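Local coordinates for GH26A (Muricauda sp. MAR_2010_75, PDB 6Q75), which probably hydrolyses beta-mannan-type polysaccharides with a retaining mechanism, as a glycoside hydrolase of family 26, at residues T249-G254 against I273-V278; G279-P284 against S294-W299; Y175-G180 against N219-R224. All coordinates share one frame; numbering follows the deposited sequence.

Contact 1 (T249-G254 against I273-V278); sequences TDVYHG and IALGEV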
loop_
_atom_site.group_PDB
_atom_site.type_symbol
_atom_site.label_atom_id
_atom_site.label_comp_id
_atom_site.label_asym_id
_atom_site.label_seq_id
_atom_site.Cartn_x
_atom_site.Cartn_y
_atom_site.Cartn_z
ATOM N N THR A 249 -0.812 -5.735 -5.935
ATOM C CA THR A 249 -0.990 -5.065 -7.215
ATOM C C THR A 249 -2.315 -4.319 -7.210
ATOM O O THR A 249 -3.210 -4.600 -6.407
ATOM C CB THR A 249 -0.900 -6.050 -8.388
ATOM O OG1 THR A 249 -0.719 -5.306 -9.603
ATOM C CG2 THR A 249 -2.144 -6.883 -8.476
ATOM N N ASP A 250 -2.415 -3.338 -8.107
ATOM C CA ASP A 250 -3.579 -2.475 -8.246
ATOM C C ASP A 250 -4.323 -2.888 -9.503
ATOM O O ASP A 250 -3.718 -2.968 -10.580
ATOM C CB ASP A 250 -3.174 -0.990 -8.328
ATOM C CG ASP A 250 -2.553 -0.488 -7.018
ATOM O OD1 ASP A 250 -2.563 -1.236 -6.024
ATOM O OD2 ASP A 250 -2.073 0.645 -6.971
ATOM N N VAL A 251 -5.620 -3.165 -9.356
ATOM C CA VAL A 251 -6.453 -3.706 -10.432
ATOM C C VAL A 251 -7.707 -2.845 -10.531
ATOM O O VAL A 251 -8.567 -2.879 -9.638
ATOM C CB VAL A 251 -6.831 -5.176 -10.210
ATOM C CG1 VAL A 251 -7.828 -5.622 -11.318
ATOM C CG2 VAL A 251 -5.578 -6.058 -10.218
ATOM N N TYR A 252 -7.807 -2.051 -11.592
ATOM C CA TYR A 252 -8.998 -1.276 -11.852
ATOM C C TYR A 252 -9.760 -1.908 -13.016
ATOM O O TYR A 252 -9.273 -2.828 -13.675
ATOM C CB TYR A 252 -8.640 0.188 -12.159
ATOM C CG TYR A 252 -8.239 0.903 -10.895
ATOM C CD1 TYR A 252 -9.212 1.497 -10.091
ATOM C CD2 TYR A 252 -6.911 0.948 -10.480
ATOM C CE1 TYR A 252 -8.883 2.114 -8.908
ATOM C CE2 TYR A 252 -6.565 1.579 -9.277
ATOM C CZ TYR A 252 -7.564 2.157 -8.505
ATOM O OH TYR A 252 -7.271 2.811 -7.324
ATOM N N HIS A 253 -10.973 -1.420 -13.218
ATOM C CA HIS A 253 -11.850 -1.824 -14.327
ATOM C C HIS A 253 -12.189 -3.309 -14.292
ATOM O O HIS A 253 -12.560 -3.878 -15.324
ATOM C CB HIS A 253 -11.222 -1.486 -15.678
ATOM C CG HIS A 253 -10.647 -0.109 -15.750
ATOM N ND1 HIS A 253 -11.418 1.028 -15.626
ATOM C CD2 HIS A 253 -9.379 0.314 -15.948
ATOM C CE1 HIS A 253 -10.645 2.093 -15.734
ATOM N NE2 HIS A 253 -9.406 1.689 -15.939
ATOM N N GLY A 254 -12.078 -3.950 -13.126
ATOM C CA GLY A 254 -12.352 -5.373 -12.992
ATOM C C GLY A 254 -11.395 -6.277 -13.742
ATOM O O GLY A 254 -11.731 -7.427 -14.033
ATOM N N ILE A 273 0.195 -12.374 -1.196
ATOM C CA ILE A 273 -0.123 -11.354 -2.185
ATOM C C ILE A 273 -1.441 -10.695 -1.801
ATOM O O ILE A 273 -2.246 -11.250 -1.041
ATOM C CB ILE A 273 -0.192 -11.915 -3.623
ATOM C CG1 ILE A 273 -1.321 -12.930 -3.752
ATOM C CG2 ILE A 273 1.133 -12.499 -4.064
ATOM C CD1 ILE A 273 -1.500 -13.408 -5.172
ATOM N N ALA A 274 -1.677 -9.507 -2.367
ATOM C CA ALA A 274 -2.885 -8.763 -2.031
ATOM C C ALA A 274 -3.260 -7.851 -3.184
ATOM O O ALA A 274 -2.418 -7.506 -4.017
ATOM C CB ALA A 274 -2.694 -7.921 -0.764
ATOM N N LEU A 275 -4.528 -7.441 -3.202
ATOM C CA LEU A 275 -5.007 -6.423 -4.141
ATOM C C LEU A 275 -4.877 -5.073 -3.457
ATOM O O LEU A 275 -5.755 -4.656 -2.698
ATOM C CB LEU A 275 -6.452 -6.704 -4.568
ATOM C CG LEU A 275 -6.646 -7.970 -5.397
ATOM C CD1 LEU A 275 -8.130 -8.447 -5.353
ATOM C CD2 LEU A 275 -6.134 -7.771 -6.790
ATOM N N GLY A 276 -3.772 -4.376 -3.736
ATOM C CA GLY A 276 -3.461 -3.172 -2.993
ATOM C C GLY A 276 -4.434 -2.036 -3.219
ATOM O O GLY A 276 -4.689 -1.250 -2.296
ATOM N N GLU A 277 -4.977 -1.919 -4.449
ATOM C CA GLU A 277 -6.063 -1.008 -4.769
ATOM C C GLU A 277 -6.948 -1.702 -5.779
ATOM O O GLU A 277 -6.444 -2.384 -6.668
ATOM C CB GLU A 277 -5.626 0.304 -5.429
ATOM C CG GLU A 277 -4.663 1.153 -4.609
ATOM C CD GLU A 277 -4.226 2.406 -5.338
ATOM O OE1 GLU A 277 -4.900 2.783 -6.323
ATOM O OE2 GLU A 277 -3.225 3.024 -4.883
ATOM N N VAL A 278 -8.246 -1.515 -5.637
ATOM C CA VAL A 278 -9.196 -1.959 -6.655
ATOM C C VAL A 278 -10.248 -0.886 -6.849
ATOM O O VAL A 278 -10.490 -0.040 -5.983
ATOM C CB VAL A 278 -9.902 -3.300 -6.336
ATOM C CG1 VAL A 278 -8.877 -4.389 -6.003
ATOM C CG2 VAL A 278 -10.940 -3.129 -5.230
#
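T249-V251 runs parallel to strand 273-278, with T249 set against L275 and V251 against V278; the axes of these two segments approach to 4.6 Å and splay by 49°. Three backbone bonds join them: T249 N to A274 O, G276 N to T249 O, and V251 N to E277 O. In the second, G276 N reaches T249 O from above the carbonyl plane.

On one face of the sheet V251 packs against L275, CG2 to CD2 at 3.9 Å, and Y256 lies against V251, L275 and V278. The other face is polar. E277 turns CG anti to its carbonyl carbon (chi1 -59°) and then runs extended, which carries its carboxylate past D250 to the phenol of Y252. Y252 OH donates to E277 OE1 over 2.6 Å, meeting that oxygen on its anti side, a little out of the carboxylate plane. The acceptor lies in the plane of the tyrosine ring, at its edge, and ring and carboxylate stand nearly perpendicular. The D250 and E277 carboxylates are instead stacked, their planes 27° apart, with D250 OD2 3.4 Å from E277 OE2. D250 OD1 approaches E277 N to 3.0 Å, at an angle too poor for a bond; its real donor is N219 ND2.

In clan GH-A (beta/alpha)8 barrels the nucleophile sits at the end of the seventh strand, and E277 is probably that residue. A TRS molecule, which may come from the crystallisation liquor, probably marks the pocket: it hydrogen-bonds E277 OE2 and, weakly, Y252 OH. The carboxylate is thus restrained in rotation at OE1 by the tyrosine, and OE2 is turned to the TRS.

Contact 2 (G279-P284 against S294-W299); sequences GQLPRP and SWFMVW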
loop_
_atom_site.group_PDB
_atom_site.type_symbol
_atom_site.label_atom_id
_atom_site.label_comp_id
_atom_site.label_asym_id
_atom_site.label_seq_id
_atom_site.Cartn_x
_atom_site.Cartn_y
_atom_site.Cartn_z
ATOM N N GLY A 279 -10.891 -0.944 -8.014
ATOM C CA GLY A 279 -12.052 -0.107 -8.242
ATOM C C GLY A 279 -13.278 -1.003 -8.204
ATOM O O GLY A 279 -13.876 -1.186 -7.145
ATOM N N GLN A 280 -13.634 -1.579 -9.345
ATOM C CA GLN A 280 -14.621 -2.652 -9.369
ATOM C C GLN A 280 -14.168 -3.804 -8.476
ATOM O O GLN A 280 -13.035 -4.275 -8.586
ATOM C CB GLN A 280 -14.798 -3.178 -10.798
ATOM C CG GLN A 280 -15.305 -2.150 -11.779
ATOM C CD GLN A 280 -15.555 -2.768 -13.148
ATOM O OE1 GLN A 280 -15.694 -3.995 -13.262
ATOM N NE2 GLN A 280 -15.603 -1.928 -14.190
ATOM N N LEU A 281 -15.056 -4.246 -7.593
ATOM C CA LEU A 281 -14.704 -5.301 -6.644
ATOM C C LEU A 281 -14.490 -6.633 -7.363
ATOM O O LEU A 281 -15.076 -6.864 -8.426
ATOM C CB LEU A 281 -15.807 -5.455 -5.603
ATOM C CG LEU A 281 -15.815 -4.375 -4.525
ATOM C CD1 LEU A 281 -17.162 -4.352 -3.818
ATOM C CD2 LEU A 281 -14.712 -4.690 -3.535
ATOM N N PRO A 282 -13.687 -7.536 -6.791
ATOM C CA PRO A 282 -13.594 -8.904 -7.338
ATOM C C PRO A 282 -14.847 -9.705 -7.009
ATOM O O PRO A 282 -15.204 -9.866 -5.838
ATOM C CB PRO A 282 -12.361 -9.486 -6.639
ATOM C CG PRO A 282 -12.227 -8.687 -5.353
ATOM C CD PRO A 282 -12.747 -7.294 -5.668
ATOM N N ARG A 283 -15.509 -10.220 -8.047
ATOM C CA ARG A 283 -16.671 -11.054 -7.827
ATOM C C ARG A 283 -16.262 -12.393 -7.220
ATOM O O ARG A 283 -15.137 -12.858 -7.415
ATOM C CB ARG A 283 -17.404 -11.312 -9.140
ATOM C CG ARG A 283 -17.668 -10.083 -9.975
ATOM C CD ARG A 283 -18.771 -10.366 -10.960
ATOM N NE ARG A 283 -19.950 -10.878 -10.267
ATOM C CZ ARG A 283 -21.076 -11.249 -10.867
ATOM N NH1 ARG A 283 -22.096 -11.700 -10.148
ATOM N NH2 ARG A 283 -21.180 -11.173 -12.188
ATOM N N PRO A 284 -17.194 -13.066 -6.539
ATOM C CA PRO A 284 -16.895 -14.406 -5.994
ATOM C C PRO A 284 -16.245 -15.362 -6.986
ATOM O O PRO A 284 -15.327 -16.087 -6.594
ATOM C CB PRO A 284 -18.284 -14.895 -5.552
ATOM C CG PRO A 284 -18.965 -13.617 -5.119
ATOM C CD PRO A 284 -18.520 -12.574 -6.113
ATOM N N SER A 294 -4.997 -11.740 -0.416
ATOM C CA SER A 294 -5.179 -11.691 1.028
ATOM C C SER A 294 -6.066 -10.557 1.482
ATOM O O SER A 294 -6.670 -10.665 2.550
ATOM C CB SER A 294 -3.828 -11.542 1.739
ATOM O OG SER A 294 -2.931 -12.519 1.270
ATOM N N TRP A 295 -6.110 -9.458 0.736
ATOM C CA TRP A 295 -7.056 -8.385 1.000
ATOM C C TRP A 295 -7.297 -7.658 -0.308
ATOM O O TRP A 295 -6.589 -7.861 -1.298
ATOM C CB TRP A 295 -6.587 -7.415 2.123
ATOM C CG TRP A 295 -5.497 -6.442 1.761
ATOM C CD1 TRP A 295 -5.630 -5.236 1.089
ATOM C CD2 TRP A 295 -4.104 -6.563 2.100
ATOM N NE1 TRP A 295 -4.383 -4.621 0.986
ATOM C CE2 TRP A 295 -3.441 -5.423 1.587
ATOM C CE3 TRP A 295 -3.353 -7.535 2.774
ATOM C CZ2 TRP A 295 -2.050 -5.221 1.738
ATOM C CZ3 TRP A 295 -1.958 -7.343 2.903
ATOM C CH2 TRP A 295 -1.336 -6.185 2.396
ATOM N N PHE A 296 -8.355 -6.855 -0.324
ATOM C CA PHE A 296 -8.563 -5.870 -1.370
ATOM C C PHE A 296 -8.786 -4.537 -0.682
ATOM O O PHE A 296 -9.242 -4.506 0.460
ATOM C CB PHE A 296 -9.763 -6.240 -2.275
ATOM C CG PHE A 296 -11.085 -6.272 -1.565
ATOM C CD1 PHE A 296 -11.774 -5.095 -1.251
ATOM C CD2 PHE A 296 -11.700 -7.485 -1.284
ATOM C CE1 PHE A 296 -13.034 -5.136 -0.631
ATOM C CE2 PHE A 296 -12.947 -7.532 -0.655
ATOM C CZ PHE A 296 -13.621 -6.357 -0.336
ATOM N N MET A 297 -8.471 -3.431 -1.379
ATOM C CA MET A 297 -8.716 -2.102 -0.826
ATOM C C MET A 297 -9.357 -1.238 -1.903
ATOM O O MET A 297 -8.687 -0.853 -2.863
ATOM C CB MET A 297 -7.410 -1.452 -0.325
ATOM C CG MET A 297 -7.723 -0.188 0.452
ATOM S SD MET A 297 -6.294 0.814 0.913
ATOM C CE MET A 297 -5.669 1.286 -0.704
ATOM N N VAL A 298 -10.653 -0.946 -1.757
ATOM C CA VAL A 298 -11.339 -0.103 -2.728
ATOM C C VAL A 298 -10.876 1.340 -2.601
ATOM O O VAL A 298 -10.646 1.850 -1.491
ATOM C CB VAL A 298 -12.860 -0.224 -2.554
ATOM C CG1 VAL A 298 -13.577 0.696 -3.522
ATOM C CG2 VAL A 298 -13.266 -1.638 -2.799
ATOM N N TRP A 299 -10.707 2.001 -3.741
ATOM C CA TRP A 299 -10.163 3.358 -3.769
ATOM C C TRP A 299 -11.274 4.368 -3.514
ATOM O O TRP A 299 -12.049 4.677 -4.412
ATOM C CB TRP A 299 -9.500 3.637 -5.110
ATOM C CG TRP A 299 -8.762 4.959 -5.074
ATOM C CD1 TRP A 299 -9.192 6.154 -5.566
ATOM C CD2 TRP A 299 -7.502 5.212 -4.436
ATOM N NE1 TRP A 299 -8.246 7.131 -5.324
ATOM C CE2 TRP A 299 -7.205 6.576 -4.623
ATOM C CE3 TRP A 299 -6.577 4.405 -3.757
ATOM C CZ2 TRP A 299 -6.023 7.165 -4.132
ATOM C CZ3 TRP A 299 -5.416 4.986 -3.278
ATOM C CH2 TRP A 299 -5.150 6.355 -3.466
#
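L281 and F296 meet where the loop after strand 273-278 folds back along strand 293-299, and the leucine can be followed outward. Its CB only sets the direction: with CG anti to the carbonyl carbon (chi1 -77°), the branch point is brought to 4.1 Å from V298 CG2. Of the two methyls CD2 alone reaches across, filling the angle between the phenylalanine and the valine. L281 CD2 sits over one face of the F296 ring, 3.9 Å from the centroid and 30° off the normal. This CH-pi contact is displaced toward the rim, and F296 CE1 is the ring atom nearest to L281 CD2, at 3.4 Å. The same L281 CD2 presses on V298 CG2 at 3.5 Å, tighter than a usual methyl-methyl contact, with the two side chains crossing at about a right angle.

F296 can receive the leucine because its CG stands between the backbone N and the carbonyl carbon (chi1 63°), on the side facing the loop. P282 adds a looser contact, its CG 4.3 Å from F296 CD2. Nearer the strand end, V298 CG1 comes within 4.1 Å of G279 O. N307 is one polar anchor of the loop, its ND2 bonding G279 O and its OD1 bonding L281 N, while Q280 O bonds Y256 OH.

In the (beta/alpha)8 barrel this is the outer side of the eighth strand, facing helix rather than the barrel interior. V312 and V315 of helix 309-316 lie against L281, and V315 also touches F296. On the strand side F296 rests on A48 and V298 on Q50, both of strand 46-51, while V298 also touches V278 of strand 273-278, so the leucine plugs into a layer between strands and helix.

Contact 3 (Y175-G180 against N219-R224); sequences YHEMNG and NANGPR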
loop_
_atom_site.group_PDB
_atom_site.type_symbol
_atom_site.label_atom_id
_atom_site.label_comp_id
_atom_site.label_asym_id
_atom_site.label_seq_id
_atom_site.Cartn_x
_atom_site.Cartn_y
_atom_site.Cartn_z
ATOM N N TYR A 175 5.956 4.051 -2.567
ATOM C CA TYR A 175 6.405 4.121 -3.964
ATOM C C TYR A 175 5.662 3.091 -4.822
ATOM O O TYR A 175 6.259 2.303 -5.558
ATOM C CB TYR A 175 7.903 3.927 -4.077
ATOM C CG TYR A 175 8.714 4.996 -3.363
ATOM C CD1 TYR A 175 8.510 6.359 -3.624
ATOM C CD2 TYR A 175 9.689 4.646 -2.441
ATOM C CE1 TYR A 175 9.262 7.349 -2.967
ATOM C CE2 TYR A 175 10.460 5.636 -1.792
ATOM C CZ TYR A 175 10.227 6.972 -2.057
ATOM O OH TYR A 175 10.977 7.944 -1.405
ATOM N N HIS A 176 4.349 3.100 -4.682
ATOM C CA HIS A 176 3.476 2.116 -5.303
ATOM C C HIS A 176 3.370 2.341 -6.817
ATOM O O HIS A 176 3.719 3.401 -7.349
ATOM C CB HIS A 176 2.086 2.190 -4.671
ATOM C CG HIS A 176 1.459 3.536 -4.849
ATOM N ND1 HIS A 176 1.988 4.674 -4.288
ATOM C CD2 HIS A 176 0.404 3.936 -5.593
ATOM C CE1 HIS A 176 1.261 5.720 -4.645
ATOM N NE2 HIS A 176 0.284 5.294 -5.431
ATOM N N GLU A 177 2.892 1.312 -7.521
ATOM C CA GLU A 177 2.726 1.370 -8.990
ATOM C C GLU A 177 4.048 1.731 -9.684
ATOM O O GLU A 177 4.086 2.408 -10.717
ATOM C CB GLU A 177 1.593 2.336 -9.373
ATOM C CG GLU A 177 0.221 1.797 -8.883
ATOM C CD GLU A 177 -0.990 2.691 -9.211
ATOM O OE1 GLU A 177 -0.848 3.737 -9.897
ATOM O OE2 GLU A 177 -2.113 2.312 -8.806
ATOM N N MET A 178 5.144 1.202 -9.145
ATOM C CA MET A 178 6.472 1.588 -9.612
ATOM C C MET A 178 6.803 1.018 -10.982
ATOM O O MET A 178 7.765 1.485 -11.608
ATOM C CB MET A 178 7.517 1.138 -8.588
ATOM C CG MET A 178 7.802 -0.376 -8.590
ATOM S SD MET A 178 6.451 -1.422 -7.977
ATOM C CE MET A 178 6.425 -1.091 -6.232
ATOM N N ASN A 179 6.029 0.032 -11.465
ATOM C CA ASN A 179 6.240 -0.469 -12.816
ATOM C C ASN A 179 5.519 0.380 -13.849
ATOM O O ASN A 179 5.721 0.175 -15.052
ATOM C CB ASN A 179 5.814 -1.948 -12.929
ATOM C CG ASN A 179 4.363 -2.184 -12.526
ATOM O OD1 ASN A 179 3.839 -1.522 -11.636
ATOM N ND2 ASN A 179 3.701 -3.140 -13.199
ATOM N N GLY A 180 4.721 1.352 -13.405
ATOM C CA GLY A 180 4.057 2.243 -14.334
ATOM C C GLY A 180 4.957 3.385 -14.749
ATOM O O GLY A 180 5.987 3.672 -14.120
ATOM N N ASN A 219 3.970 -2.852 -3.835
ATOM C CA ASN A 219 2.641 -2.709 -4.448
ATOM C C ASN A 219 2.837 -2.190 -5.874
ATOM O O ASN A 219 3.069 -0.993 -6.072
ATOM C CB ASN A 219 1.783 -1.743 -3.615
ATOM C CG ASN A 219 0.278 -1.794 -3.949
ATOM O OD1 ASN A 219 -0.545 -1.428 -3.109
ATOM N ND2 ASN A 219 -0.081 -2.234 -5.166
ATOM N N ALA A 220 2.708 -3.076 -6.859
ATOM C CA ALA A 220 2.872 -2.722 -8.259
ATOM C C ALA A 220 1.519 -2.415 -8.897
ATOM O O ALA A 220 0.481 -2.364 -8.233
ATOM C CB ALA A 220 3.589 -3.854 -8.999
ATOM N N ASN A 221 1.539 -2.177 -10.206
ATOM C CA ASN A 221 0.330 -2.052 -11.022
ATOM C C ASN A 221 0.190 -3.264 -11.931
ATOM O O ASN A 221 1.176 -3.828 -12.387
ATOM C CB ASN A 221 0.395 -0.790 -11.894
ATOM C CG ASN A 221 -0.994 -0.265 -12.269
ATOM O OD1 ASN A 221 -1.573 0.518 -11.526
ATOM N ND2 ASN A 221 -1.525 -0.708 -13.407
ATOM N N GLY A 222 -1.052 -3.670 -12.230
ATOM C CA GLY A 222 -1.223 -4.641 -13.284
ATOM C C GLY A 222 -0.526 -4.207 -14.567
ATOM O O GLY A 222 -0.656 -3.054 -15.000
ATOM N N PRO A 223 0.244 -5.102 -15.191
ATOM C CA PRO A 223 1.005 -4.707 -16.387
ATOM C C PRO A 223 0.106 -4.427 -17.583
ATOM O O PRO A 223 -0.956 -5.030 -17.740
ATOM C CB PRO A 223 1.903 -5.916 -16.662
ATOM C CG PRO A 223 1.950 -6.685 -15.322
ATOM C CD PRO A 223 0.573 -6.471 -14.744
ATOM N N ARG A 224 0.562 -3.520 -18.451
ATOM C CA ARG A 224 -0.183 -3.235 -19.676
ATOM C C ARG A 224 0.735 -2.529 -20.659
ATOM O O ARG A 224 1.650 -1.819 -20.252
ATOM C CB ARG A 224 -1.410 -2.358 -19.398
ATOM C CG ARG A 224 -1.049 -0.976 -18.888
ATOM C CD ARG A 224 -2.027 -0.528 -17.868
ATOM N NE ARG A 224 -1.993 0.910 -17.623
ATOM C CZ ARG A 224 -2.684 1.481 -16.650
ATOM N NH1 ARG A 224 -3.427 0.718 -15.860
ATOM N NH2 ARG A 224 -2.635 2.792 -16.458
#
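N179 holds CG between its backbone N and carbonyl carbon (chi1 57°), which turns the carboxamide straight at the backbone of N221. Both amide atoms are used: N179 OD1 accepts from N221 N over 2.8 Å, and N179 ND2 gives to N221 O over 2.7 Å, almost straight (171°) and in the amide plane. The pair fixes the rotation of the amide, and N179 ND2 also bonds Y232 O. Behind it, a type I turn from E177 to G180 sets N179 facing the strand, while E177 N donates to N219 O over 2.7 Å.

The loop leaving the fourth strand of a (beta/alpha)8 barrel here meets the end of the fifth, strand 214-221. In clan GH-A enzymes the acid/base glutamate follows the fourth strand, which is consistent with E177. A bound TRS hydrogen-bonds both H176 NE2 and E177 OE1, and E177 OE1 is bonded by W182 NE1 as well. The extended E177 side chain places CD 3.2 Å from N221 OD1, the carboxylate and amide planes nearly perpendicular. E177 OE2 and N221 OD1 are both acceptors, so the approach is contact without a hydrogen bond.

M178, bent at chi2 and chi3, curls back over A220 so that its SD lies 3.9 Å from A220 CB. N221 ND2 turns to G222 O, 3.0 Å away and close to its own amide plane.

How the contacts relate
From the N terminus, contact 3 comes first: it brings the loop after strand 170-173 back to the end of strand 214-221, closing a loop that includes helix 194-208. Contact 1 then closes the beta-alpha-beta unit of strand 246-251, helix 258-268 and strand 273-278. Contact 2 follows directly, closing the short loop that carries helix 284-289. The three are in series, and none nests in or crosses another. Neighbouring strands join them: between contacts 3 and 1, T249 OG1 lies against the backbone of N221 and G222, and between contacts 1 and 2, L275 N probably bonds W295 O. Contacts 2 and 3 do not touch, their centres about 17 Å apart.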